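Local coordinates for protein bowman-Birk type bran trypsin inhibitor (Oryza sativa, PDB 2QN5) that probably inhibits trypsin-like serine proteases as a Bowman-Birk inhibitor, this chain being a two-repeat part of a longer rice bran protein, at residues 2-14 with 20-32. Numbering follows the deposited sequence.
Sequences ERPWKCCDNIKRL and PPQWRCNDELEPS
Lys12 and Arg24 form the hydrogen-bonded pair of an antiparallel hairpin, each amide donating to the other's carbonyl oxygen, N to O 3.0 Å both ways. The ladder continues from Asn26 N to Asn10 O (2.9 Å) and from Leu14 N to Gln22 O (3.2 Å). So short a ladder illustrates how a small helix-free protein pins a hairpin covalently: Cys8 SG and Cys25 SG are bonded at 2.0 Å, and Cys25, with SG anti to its amide nitrogen (chi1 174°), lays this sulfur over one face of the Trp5 ring; another disulfide ties Cys7 to Cys67. Among the polar side chains, Asp27 OD2 takes the Asp9 amide on the syn side but 31° out of the carboxylate plane, N to OD2 3.1 Å, and the Asn10 amide weakly. With an alanine here the carboxylate is gone, and both amides would probably lack their shared acceptor. Arg13 sets one guanidinium face against Pro21 CG and packs CB obliquely on Trp23 CE3 (3.8 Å); Trp23 NE1 hydrogen-bonds Gly60 O. Leu14 CD2 meets Gln22 CB (3.6 Å). This is consistent with a Bowman-Birk reactive-site hairpin, whose loop probably carries the trypsin-reactive bond Lys17-Pro18. Strand 22-25 lies between 11-13 and 54-59, Trp23 sharing a backbone hydrogen bond with Tyr58.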
ATOM      1  N   GLU A   2     -13.774  -0.370 -12.443  1.00 51.97           N
ATOM      2  CA  GLU A   2     -15.210  -0.259 -12.231  1.00 51.15           C
ATOM      3  C   GLU A   2     -15.666  -0.514 -10.803  1.00 50.99           C
ATOM      4  O   GLU A   2     -15.667  -1.659 -10.317  1.00 49.48           O
ATOM      5  CB  GLU A   2     -15.968  -1.199 -13.178  1.00 51.24           C
ATOM      6  CG  GLU A   2     -16.348  -0.552 -14.501  1.00 50.30           C
ATOM      7  CD  GLU A   2     -17.053   0.802 -14.313  1.00 50.37           C
ATOM      8  OE1 GLU A   2     -17.528   1.379 -15.332  1.00 48.73           O
ATOM      9  OE2 GLU A   2     -17.129   1.289 -13.148  1.00 51.72           O
ATOM     10  N   ARG A   3     -16.065   0.572 -10.148  1.00 49.66           N
ATOM     11  CA  ARG A   3     -16.550   0.542  -8.774  1.00 50.28           C
ATOM     12  C   ARG A   3     -17.715  -0.452  -8.738  1.00 51.25           C
ATOM     13  O   ARG A   3     -18.766  -0.193  -9.313  1.00 50.48           O
ATOM     14  CB  ARG A   3     -17.022   1.944  -8.406  1.00 49.42           C
ATOM     15  CG  ARG A   3     -17.085   2.266  -6.933  1.00 48.59           C
ATOM     16  CD  ARG A   3     -17.946   3.523  -6.711  1.00 49.39           C
ATOM     17  NE  ARG A   3     -17.227   4.801  -6.688  1.00 48.86           N
ATOM     18  CZ  ARG A   3     -16.427   5.263  -7.649  1.00 49.39           C
ATOM     19  NH1 ARG A   3     -15.844   6.448  -7.509  1.00 49.73           N
ATOM     20  NH2 ARG A   3     -16.192   4.547  -8.739  1.00 49.48           N
ATOM     21  N   PRO A   4     -17.535  -1.608  -8.072  1.00 53.07           N
ATOM     22  CA  PRO A   4     -18.577  -2.639  -7.974  1.00 53.91           C
ATOM     23  C   PRO A   4     -19.793  -2.298  -7.126  1.00 54.68           C
ATOM     24  O   PRO A   4     -20.442  -3.196  -6.602  1.00 54.79           O
ATOM     25  CB  PRO A   4     -17.819  -3.846  -7.415  1.00 54.00           C
ATOM     26  CG  PRO A   4     -16.824  -3.198  -6.509  1.00 52.95           C
ATOM     27  CD  PRO A   4     -16.311  -2.052  -7.380  1.00 52.72           C
ATOM     28  N   TRP A   5     -20.096  -1.012  -6.988  1.00 55.73           N
ATOM     29  CA  TRP A   5     -21.247  -0.572  -6.208  1.00 56.35           C
ATOM     30  C   TRP A   5     -21.476   0.922  -6.379  1.00 57.17           C
ATOM     31  O   TRP A   5     -20.533   1.689  -6.554  1.00 58.49           O
ATOM     32  CB  TRP A   5     -21.040  -0.892  -4.733  1.00 56.69           C
ATOM     33  CG  TRP A   5     -19.846  -0.235  -4.154  1.00 58.23           C
ATOM     34  CD1 TRP A   5     -19.671   1.096  -3.917  1.00 58.52           C
ATOM     35  CD2 TRP A   5     -18.654  -0.885  -3.702  1.00 58.95           C
ATOM     36  NE1 TRP A   5     -18.442   1.318  -3.338  1.00 60.11           N
ATOM     37  CE2 TRP A   5     -17.798   0.118  -3.194  1.00 59.33           C
ATOM     38  CE3 TRP A   5     -18.226  -2.220  -3.674  1.00 59.07           C
ATOM     39  CZ2 TRP A   5     -16.540  -0.171  -2.661  1.00 59.92           C
ATOM     40  CZ3 TRP A   5     -16.976  -2.510  -3.145  1.00 60.26           C
ATOM     41  CH2 TRP A   5     -16.146  -1.487  -2.643  1.00 60.11           C
ATOM     42  N   LYS A   6     -22.739   1.330  -6.329  1.00 57.76           N
ATOM     43  CA  LYS A   6     -23.091   2.730  -6.483  1.00 57.80           C
ATOM     44  C   LYS A   6     -22.817   3.533  -5.214  1.00 57.18           C
ATOM     45  O   LYS A   6     -22.246   4.612  -5.273  1.00 57.73           O
ATOM     46  CB  LYS A   6     -24.558   2.861  -6.902  1.00 58.08           C
ATOM     47  CG  LYS A   6     -24.822   2.604  -8.390  1.00 58.13           C
ATOM     48  CD  LYS A   6     -24.684   1.128  -8.753  1.00 59.43           C
ATOM     49  CE  LYS A   6     -24.790   0.909 -10.258  1.00 59.60           C
ATOM     50  NZ  LYS A   6     -23.730   1.633 -11.002  1.00 59.85           N
ATOM     51  N   CYS A   7     -23.222   3.024  -4.064  1.00 57.36           N
ATOM     52  CA  CYS A   7     -22.959   3.736  -2.826  1.00 58.33           C
ATOM     53  C   CYS A   7     -22.493   2.701  -1.810  1.00 57.95           C
ATOM     54  O   CYS A   7     -22.582   1.507  -2.065  1.00 56.63           O
ATOM     55  CB  CYS A   7     -24.226   4.444  -2.322  1.00 58.87           C
ATOM     56  SG  CYS A   7     -25.492   3.313  -1.668  1.00 61.13           S
ATOM     57  N   CYS A   8     -21.965   3.149  -0.678  1.00 59.49           N
ATOM     58  CA  CYS A   8     -21.535   2.216   0.361  1.00 62.67           C
ATOM     59  C   CYS A   8     -21.310   2.999   1.641  1.00 65.06           C
ATOM     60  O   CYS A   8     -20.770   4.104   1.605  1.00 64.55           O
ATOM     61  CB  CYS A   8     -20.252   1.454  -0.037  1.00 61.72           C
ATOM     62  SG  CYS A   8     -19.770   0.176   1.182  1.00 60.58           S
ATOM     63  N   ASP A   9     -21.763   2.430   2.761  1.00 67.77           N
ATOM     64  CA  ASP A   9     -21.641   3.057   4.079  1.00 69.53           C
ATOM     65  C   ASP A   9     -20.458   2.443   4.797  1.00 70.40           C
ATOM     66  O   ASP A   9     -19.449   3.114   5.040  1.00 70.88           O
ATOM     67  CB  ASP A   9     -22.920   2.840   4.898  1.00 70.06           C
ATOM     68  CG  ASP A   9     -24.109   3.594   4.332  1.00 71.96           C
ATOM     69  OD1 ASP A   9     -24.106   4.844   4.379  1.00 71.58           O
ATOM     70  OD2 ASP A   9     -25.045   2.941   3.832  1.00 72.77           O
ATOM     71  N   ASN A  10     -20.587   1.165   5.141  1.00 70.21           N
ATOM     72  CA  ASN A  10     -19.499   0.469   5.794  1.00 70.06           C
ATOM     73  C   ASN A  10     -18.437   0.215   4.752  1.00 70.19           C
ATOM     74  O   ASN A  10     -18.445  -0.816   4.068  1.00 70.53           O
ATOM     75  CB  ASN A  10     -19.970  -0.847   6.394  1.00 70.26           C
ATOM     76  CG  ASN A  10     -20.586  -0.664   7.754  1.00 69.85           C
ATOM     77  OD1 ASN A  10     -19.951  -0.117   8.657  1.00 69.63           O
ATOM     78  ND2 ASN A  10     -21.830  -1.119   7.920  1.00 68.01           N
ATOM     79  N   ILE A  11     -17.537   1.186   4.620  1.00 69.09           N
ATOM     80  CA  ILE A  11     -16.438   1.097   3.667  1.00 67.93           C
ATOM     81  C   ILE A  11     -15.171   0.751   4.432  1.00 66.86           C
ATOM     82  O   ILE A  11     -14.732   1.507   5.298  1.00 66.80           O
ATOM     83  CB  ILE A  11     -16.208   2.434   2.913  1.00 68.35           C
ATOM     84  CG1 ILE A  11     -17.485   2.868   2.184  1.00 68.49           C
ATOM     85  CG2 ILE A  11     -15.095   2.260   1.898  1.00 67.74           C
ATOM     86  CD1 ILE A  11     -17.380   4.234   1.534  1.00 60.41           C
ATOM     87  N   LYS A  12     -14.599  -0.404   4.122  1.00 65.18           N
ATOM     88  CA  LYS A  12     -13.380  -0.837   4.783  1.00 63.58           C
ATOM     89  C   LYS A  12     -12.195  -0.546   3.883  1.00 62.27           C
ATOM     90  O   LYS A  12     -12.313  -0.618   2.662  1.00 62.35           O
ATOM     91  CB  LYS A  12     -13.438  -2.341   5.095  1.00 64.38           C
ATOM     92  CG  LYS A  12     -12.164  -2.911   5.736  1.00 64.30           C
ATOM     93  CD  LYS A  12     -11.742  -2.148   7.014  1.00 63.95           C
ATOM     94  CE  LYS A  12     -12.785  -2.248   8.134  1.00 62.14           C
ATOM     95  NZ  LYS A  12     -12.321  -1.652   9.417  1.00 60.69           N
ATOM     96  N   ARG A  13     -11.064  -0.199   4.487  1.00 59.60           N
ATOM     97  CA  ARG A  13      -9.855   0.079   3.725  1.00 57.57           C
ATOM     98  C   ARG A  13      -8.826  -0.993   3.996  1.00 56.03           C
ATOM     99  O   ARG A  13      -8.483  -1.253   5.151  1.00 56.98           O
ATOM    100  CB  ARG A  13      -9.266   1.434   4.105  1.00 58.59           C
ATOM    101  CG  ARG A  13      -7.826   1.593   3.656  1.00 56.72           C
ATOM    102  CD  ARG A  13      -7.336   3.017   3.765  1.00 53.56           C
ATOM    103  NE  ARG A  13      -6.025   3.137   3.146  1.00 53.45           N
ATOM    104  CZ  ARG A  13      -5.545   4.266   2.648  1.00 53.77           C
ATOM    105  NH1 ARG A  13      -4.339   4.298   2.096  1.00 54.45           N
ATOM    106  NH2 ARG A  13      -6.280   5.362   2.705  1.00 53.25           N
ATOM    107  N   LEU A  14      -8.328  -1.613   2.933  1.00 53.25           N
ATOM    108  CA  LEU A  14      -7.333  -2.666   3.089  1.00 50.68           C
ATOM    109  C   LEU A  14      -6.107  -2.115   3.786  1.00 49.15           C
ATOM    110  O   LEU A  14      -5.828  -0.915   3.736  1.00 49.47           O
ATOM    111  CB  LEU A  14      -6.926  -3.244   1.731  1.00 47.78           C
ATOM    112  CG  LEU A  14      -7.877  -4.244   1.064  1.00 45.10           C
ATOM    113  CD1 LEU A  14      -9.249  -3.642   0.821  1.00 43.30           C
ATOM    114  CD2 LEU A  14      -7.251  -4.688  -0.237  1.00 45.32           C
ATOM    115  N   PRO A  20      -3.633   4.379  -5.876  1.00 46.64           N
ATOM    116  CA  PRO A  20      -4.532   4.664  -4.754  1.00 45.97           C
ATOM    117  C   PRO A  20      -4.882   3.452  -3.894  1.00 46.44           C
ATOM    118  O   PRO A  20      -4.568   2.315  -4.246  1.00 47.01           O
ATOM    119  CB  PRO A  20      -5.762   5.203  -5.454  1.00 46.33           C
ATOM    120  CG  PRO A  20      -5.829   4.310  -6.610  1.00 46.75           C
ATOM    121  CD  PRO A  20      -4.411   4.345  -7.121  1.00 46.83           C
ATOM    122  N   PRO A  21      -5.551   3.684  -2.756  1.00 46.54           N
ATOM    123  CA  PRO A  21      -5.932   2.593  -1.864  1.00 46.40           C
ATOM    124  C   PRO A  21      -6.831   1.571  -2.531  1.00 48.72           C
ATOM    125  O   PRO A  21      -7.401   1.827  -3.583  1.00 49.33           O
ATOM    126  CB  PRO A  21      -6.627   3.320  -0.716  1.00 45.40           C
ATOM    127  CG  PRO A  21      -5.889   4.588  -0.654  1.00 45.71           C
ATOM    128  CD  PRO A  21      -5.794   4.980  -2.110  1.00 45.96           C
ATOM    129  N   GLN A  22      -6.931   0.403  -1.916  1.00 50.31           N
ATOM    130  CA  GLN A  22      -7.773  -0.664  -2.422  1.00 52.28           C
ATOM    131  C   GLN A  22      -8.777  -0.816  -1.324  1.00 53.65           C
ATOM    132  O   GLN A  22      -8.403  -1.009  -0.171  1.00 54.89           O
ATOM    133  CB  GLN A  22      -6.977  -1.955  -2.583  1.00 52.69           C
ATOM    134  CG  GLN A  22      -5.681  -1.757  -3.343  1.00 52.72           C
ATOM    135  CD  GLN A  22      -5.029  -3.051  -3.750  1.00 53.95           C
ATOM    136  OE1 GLN A  22      -4.808  -3.937  -2.920  1.00 53.35           O
ATOM    137  NE2 GLN A  22      -4.707  -3.169  -5.035  1.00 53.40           N
ATOM    138  N   TRP A  23     -10.056  -0.706  -1.661  1.00 54.32           N
ATOM    139  CA  TRP A  23     -11.077  -0.824  -0.632  1.00 54.23           C
ATOM    140  C   TRP A  23     -12.111  -1.927  -0.875  1.00 56.11           C
ATOM    141  O   TRP A  23     -12.288  -2.415  -1.997  1.00 56.32           O
ATOM    142  CB  TRP A  23     -11.796   0.517  -0.442  1.00 50.76           C
ATOM    143  CG  TRP A  23     -11.039   1.723  -0.902  1.00 48.28           C
ATOM    144  CD1 TRP A  23     -10.606   1.982  -2.172  1.00 47.75           C
ATOM    145  CD2 TRP A  23     -10.740   2.897  -0.131  1.00 47.50           C
ATOM    146  NE1 TRP A  23     -10.070   3.248  -2.244  1.00 47.36           N
ATOM    147  CE2 TRP A  23     -10.138   3.832  -1.006  1.00 46.93           C
ATOM    148  CE3 TRP A  23     -10.931   3.255   1.208  1.00 46.27           C
ATOM    149  CZ2 TRP A  23      -9.726   5.101  -0.584  1.00 44.68           C
ATOM    150  CZ3 TRP A  23     -10.521   4.522   1.627  1.00 46.35           C
ATOM    151  CH2 TRP A  23      -9.926   5.428   0.731  1.00 45.08           C
ATOM    152  N   ARG A  24     -12.783  -2.308   0.205  1.00 58.07           N
ATOM    153  CA  ARG A  24     -13.820  -3.326   0.174  1.00 59.53           C
ATOM    154  C   ARG A  24     -15.112  -2.709   0.729  1.00 59.38           C
ATOM    155  O   ARG A  24     -15.062  -1.776   1.534  1.00 58.39           O
ATOM    156  CB  ARG A  24     -13.378  -4.524   1.020  1.00 61.36           C
ATOM    157  CG  ARG A  24     -14.363  -5.666   1.067  1.00 64.58           C
ATOM    158  CD  ARG A  24     -13.735  -6.899   1.686  1.00 66.50           C
ATOM    159  NE  ARG A  24     -12.516  -7.307   0.979  1.00 68.25           N
ATOM    160  CZ  ARG A  24     -11.971  -8.521   1.059  1.00 68.39           C
ATOM    161  NH1 ARG A  24     -12.543  -9.458   1.809  1.00 68.42           N
ATOM    162  NH2 ARG A  24     -10.845  -8.793   0.406  1.00 67.17           N
ATOM    163  N   CYS A  25     -16.264  -3.204   0.282  1.00 60.12           N
ATOM    164  CA  CYS A  25     -17.536  -2.678   0.779  1.00 61.12           C
ATOM    165  C   CYS A  25     -18.331  -3.724   1.533  1.00 62.94           C
ATOM    166  O   CYS A  25     -18.586  -4.813   1.027  1.00 62.14           O
ATOM    167  CB  CYS A  25     -18.401  -2.114  -0.349  1.00 60.85           C
ATOM    168  SG  CYS A  25     -20.040  -1.621   0.256  1.00 59.45           S
ATOM    169  N   ASN A  26     -18.718  -3.381   2.755  1.00 65.34           N
ATOM    170  CA  ASN A  26     -19.483  -4.290   3.593  1.00 68.11           C
ATOM    171  C   ASN A  26     -20.975  -4.254   3.248  1.00 68.91           C
ATOM    172  O   ASN A  26     -21.469  -5.096   2.502  1.00 69.37           O
ATOM    173  CB  ASN A  26     -19.282  -3.932   5.071  1.00 70.69           C
ATOM    174  CG  ASN A  26     -17.852  -4.162   5.552  1.00 72.93           C
ATOM    175  OD1 ASN A  26     -17.512  -3.817   6.688  1.00 75.57           O
ATOM    176  ND2 ASN A  26     -17.014  -4.753   4.698  1.00 72.83           N
ATOM    177  N   ASP A  27     -21.680  -3.264   3.785  1.00 69.22           N
ATOM    178  CA  ASP A  27     -23.107  -3.119   3.559  1.00 70.98           C
ATOM    179  C   ASP A  27     -23.900  -4.421   3.696  1.00 71.22           C
ATOM    180  O   ASP A  27     -23.524  -5.461   3.146  1.00 69.89           O
ATOM    181  CB  ASP A  27     -23.375  -2.504   2.185  1.00 72.64           C
ATOM    182  CG  ASP A  27     -23.558  -0.997   2.247  1.00 74.31           C
ATOM    183  OD1 ASP A  27     -24.256  -0.444   1.362  1.00 75.28           O
ATOM    184  OD2 ASP A  27     -22.998  -0.368   3.176  1.00 75.15           O
ATOM    185  N   GLU A  28     -25.011  -4.338   4.428  1.00 71.77           N
ATOM    186  CA  GLU A  28     -25.906  -5.468   4.666  1.00 73.11           C
ATOM    187  C   GLU A  28     -26.341  -6.096   3.322  1.00 72.49           C
ATOM    188  O   GLU A  28     -26.010  -7.251   3.030  1.00 72.19           O
ATOM    189  CB  GLU A  28     -27.136  -4.989   5.455  1.00 75.50           C
ATOM    190  CG  GLU A  28     -26.899  -3.795   6.414  1.00 79.12           C
ATOM    191  CD  GLU A  28     -25.817  -4.041   7.473  1.00 80.48           C
ATOM    192  OE1 GLU A  28     -25.818  -5.125   8.105  1.00 79.16           O
ATOM    193  OE2 GLU A  28     -24.972  -3.138   7.686  1.00 81.53           O
ATOM    194  N   LEU A  29     -27.094  -5.339   2.521  1.00 71.21           N
ATOM    195  CA  LEU A  29     -27.540  -5.788   1.196  1.00 71.73           C
ATOM    196  C   LEU A  29     -28.527  -6.955   1.094  1.00 73.19           C
ATOM    197  O   LEU A  29     -28.842  -7.632   2.084  1.00 73.61           O
ATOM    198  CB  LEU A  29     -26.325  -6.138   0.337  1.00 69.33           C
ATOM    199  CG  LEU A  29     -25.295  -5.047   0.060  1.00 67.30           C
ATOM    200  CD1 LEU A  29     -23.919  -5.685  -0.002  1.00 67.42           C
ATOM    201  CD2 LEU A  29     -25.628  -4.314  -1.226  1.00 65.16           C
ATOM    202  N   GLU A  30     -29.000  -7.169  -0.135  1.00 73.32           N
ATOM    203  CA  GLU A  30     -29.929  -8.248  -0.484  1.00 72.87           C
ATOM    204  C   GLU A  30     -29.306  -8.795  -1.768  1.00 72.32           C
ATOM    205  O   GLU A  30     -28.769  -8.028  -2.560  1.00 73.28           O
ATOM    206  CB  GLU A  30     -31.333  -7.680  -0.757  1.00 73.75           C
ATOM    207  CG  GLU A  30     -32.492  -8.685  -0.622  1.00 72.82           C
ATOM    208  CD  GLU A  30     -32.786  -9.462  -1.898  1.00 71.08           C
ATOM    209  OE1 GLU A  30     -33.524 -10.471  -1.818  1.00 70.40           O
ATOM    210  OE2 GLU A  30     -32.291  -9.062  -2.974  1.00 68.44           O
ATOM    211  N   PRO A  31     -29.359 -10.118  -1.986  1.00 72.54           N
ATOM    212  CA  PRO A  31     -28.776 -10.729  -3.189  1.00 74.01           C
ATOM    213  C   PRO A  31     -29.350 -10.286  -4.542  1.00 75.04           C
ATOM    214  O   PRO A  31     -29.688 -11.109  -5.391  1.00 74.73           O
ATOM    215  CB  PRO A  31     -28.944 -12.227  -2.928  1.00 73.83           C
ATOM    216  CG  PRO A  31     -30.180 -12.295  -2.088  1.00 73.30           C
ATOM    217  CD  PRO A  31     -29.982 -11.142  -1.127  1.00 73.40           C
ATOM    218  N   SER A  32     -29.435  -8.975  -4.740  1.00 77.31           N
ATOM    219  CA  SER A  32     -29.949  -8.394  -5.978  1.00 79.20           C
ATOM    220  C   SER A  32     -29.309  -9.052  -7.191  1.00 80.30           C
ATOM    221  O   SER A  32     -29.955  -9.762  -7.961  1.00 81.29           O
ATOM    222  CB  SER A  32     -29.658  -6.881  -6.004  1.00 79.68           C
ATOM    223  OG  SER A  32     -28.274  -6.594  -5.825  1.00 80.15           O
TER